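Local coordinates for protein TRAP dicarboxylate transporter-DctP subunit (Desulfovibrio salexigens, PDB 4N6D) that probably captures a small organic acid in the periplasm and delivers it to a TRAP-type membrane transporter, at residues 49-52 and 53-57. Residues are numbered along the deposited sequence; the frame is centred on the assembly and turned at random.
Sequences ERWK and QEVEK
Residues 49-57 run as unbroken alpha-helix: the amides of Gln53, Glu54, Val55 and Glu56 bond in turn to the carbonyls of Glu49, Arg50, Trp51 and Lys52, the last pair being the straightest (Glu56 N to Lys52 O 2.9 Å, 171° at the hydrogen). On the buried side, Val55 CG2 sits over the centre of the Trp51 six-membered ring, a CH-pi contact 3.6 Å from the centroid and 6° off the ring normal. With Trp51 CG anti to the backbone N (chi1 -175°), the indole stands out from the helix and leans toward its C-terminal end, which brings one face under the valine. Glu54 CG lies over one face of the guanidinium of Arg50, 3.7 Å from CZ, while Glu54 OE1 turns off to a salt bridge with Arg58. Arg50 NH1 hydrogen-bonds Gln262 OE1, and the side chain makes a cation-pi contact with Trp265. Facing strand 63-68, Lys52 CE packs against Glu56 OE2 at 3.4 Å, while Lys52 NZ stays 4.2 Å from that oxygen, too far for a salt bridge. A water donates to Glu56 OE2 (2.6 Å) and accepts a weak bond from Lys52 NZ, which also bonds to Val65 O, as Glu56 OE2 does to Val65 N. Trp51 and Val55 pack on Leu255 of helix 249-285. These i to i+4 pairs lie on helix 43-58, the crossover between parallel strands 30-35 and 63-68 in a beta-alpha-beta unit of this solute-binding fold.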
loop_
_atom_site.group_PDB
_atom_site.type_symbol
_atom_site.label_atom_id
_atom_site.label_comp_id
_atom_site.label_asym_id
_atom_site.label_seq_id
_atom_site.Cartn_x
_atom_site.Cartn_y
_atom_site.Cartn_z
ATOM N N GLU A 49 -9.377 5.429 12.351
ATOM C CA GLU A 49 -10.596 5.762 13.097
ATOM C C GLU A 49 -11.404 4.522 13.430
ATOM O O GLU A 49 -11.985 4.433 14.500
ATOM C CB GLU A 49 -11.489 6.750 12.338
ATOM C CG GLU A 49 -10.840 8.097 12.076
ATOM C CD GLU A 49 -10.503 8.855 13.348
ATOM O OE1 GLU A 49 -11.156 8.618 14.382
ATOM O OE2 GLU A 49 -9.573 9.682 13.311
ATOM N N ARG A 50 -11.470 3.570 12.501
ATOM C CA ARG A 50 -12.209 2.328 12.763
ATOM C C ARG A 50 -11.523 1.512 13.862
ATOM O O ARG A 50 -12.181 0.940 14.742
ATOM C CB ARG A 50 -12.349 1.518 11.480
ATOM C CG ARG A 50 -13.274 0.298 11.618
ATOM C CD ARG A 50 -12.480 -0.958 11.808
ATOM N NE ARG A 50 -13.371 -2.090 12.062
ATOM C CZ ARG A 50 -12.948 -3.319 12.340
ATOM N NH1 ARG A 50 -11.647 -3.587 12.367
ATOM N NH2 ARG A 50 -13.839 -4.288 12.571
ATOM N N TRP A 51 -10.198 1.506 13.837
ATOM C CA TRP A 51 -9.427 0.807 14.849
ATOM C C TRP A 51 -9.707 1.419 16.219
ATOM O O TRP A 51 -9.944 0.698 17.184
ATOM C CB TRP A 51 -7.953 0.894 14.503
ATOM C CG TRP A 51 -7.038 0.103 15.400
ATOM C CD1 TRP A 51 -6.668 -1.200 15.231
ATOM C CD2 TRP A 51 -6.342 0.573 16.556
ATOM N NE1 TRP A 51 -5.805 -1.584 16.233
ATOM C CE2 TRP A 51 -5.585 -0.511 17.057
ATOM C CE3 TRP A 51 -6.295 1.800 17.235
ATOM C CZ2 TRP A 51 -4.776 -0.403 18.179
ATOM C CZ3 TRP A 51 -5.493 1.900 18.370
ATOM C CH2 TRP A 51 -4.757 0.806 18.829
ATOM N N LYS A 52 -9.686 2.748 16.305
ATOM C CA LYS A 52 -10.060 3.450 17.521
ATOM C C LYS A 52 -11.429 3.008 18.032
ATOM O O LYS A 52 -11.629 2.712 19.226
ATOM C CB LYS A 52 -10.081 4.963 17.258
ATOM C CG LYS A 52 -10.879 5.759 18.300
ATOM C CD LYS A 52 -10.703 7.264 18.152
ATOM C CE LYS A 52 -11.628 8.017 19.116
ATOM N NZ LYS A 52 -11.314 9.477 19.198
ATOM N N GLN A 53 -12.395 2.981 17.124
ATOM C CA GLN A 53 -13.763 2.629 17.503
ATOM C C GLN A 53 -13.785 1.245 18.151
ATOM O O GLN A 53 -14.409 1.044 19.182
ATOM C CB GLN A 53 -14.672 2.637 16.277
ATOM C CG GLN A 53 -14.943 4.034 15.720
ATOM C CD GLN A 53 -15.489 4.007 14.298
ATOM O OE1 GLN A 53 -15.990 2.981 13.819
ATOM N NE2 GLN A 53 -15.387 5.141 13.614
ATOM N N GLU A 54 -13.101 0.292 17.532
ATOM C CA GLU A 54 -13.121 -1.078 18.031
ATOM C C GLU A 54 -12.343 -1.226 19.331
ATOM O O GLU A 54 -12.748 -1.945 20.217
ATOM C CB GLU A 54 -12.582 -2.041 16.975
ATOM C CG GLU A 54 -13.590 -2.384 15.884
ATOM C CD GLU A 54 -14.982 -2.775 16.433
ATOM O OE1 GLU A 54 -15.111 -3.700 17.284
ATOM O OE2 GLU A 54 -15.957 -2.121 16.034
ATOM N N VAL A 55 -11.242 -0.494 19.462
ATOM C CA VAL A 55 -10.464 -0.554 20.700
ATOM C C VAL A 55 -11.248 0.021 21.892
ATOM O O VAL A 55 -11.277 -0.568 22.958
ATOM C CB VAL A 55 -9.118 0.167 20.547
ATOM C CG1 VAL A 55 -8.473 0.426 21.892
ATOM C CG2 VAL A 55 -8.200 -0.651 19.652
ATOM N N GLU A 56 -11.894 1.167 21.707
ATOM C CA GLU A 56 -12.650 1.769 22.783
ATOM C C GLU A 56 -13.823 0.889 23.169
ATOM O O GLU A 56 -14.143 0.764 24.351
ATOM C CB GLU A 56 -13.109 3.194 22.393
ATOM C CG GLU A 56 -11.917 4.104 22.130
ATOM C CD GLU A 56 -12.268 5.586 21.955
ATOM O OE1 GLU A 56 -13.439 5.911 21.655
ATOM O OE2 GLU A 56 -11.353 6.429 22.142
ATOM N N LYS A 57 -14.447 0.258 22.177
ATOM C CA LYS A 57 -15.628 -0.569 22.436
ATOM C C LYS A 57 -15.201 -1.846 23.147
ATOM O O LYS A 57 -15.784 -2.215 24.161
ATOM C CB LYS A 57 -16.368 -0.901 21.133
ATOM C CG LYS A 57 -17.649 -1.724 21.318
ATOM C CD LYS A 57 -18.338 -1.932 19.977
ATOM C CE LYS A 57 -19.567 -2.834 20.092
ATOM N NZ LYS A 57 -20.011 -3.237 18.751
HETATM O O HOH W 1 -11.967 8.960 22.588
#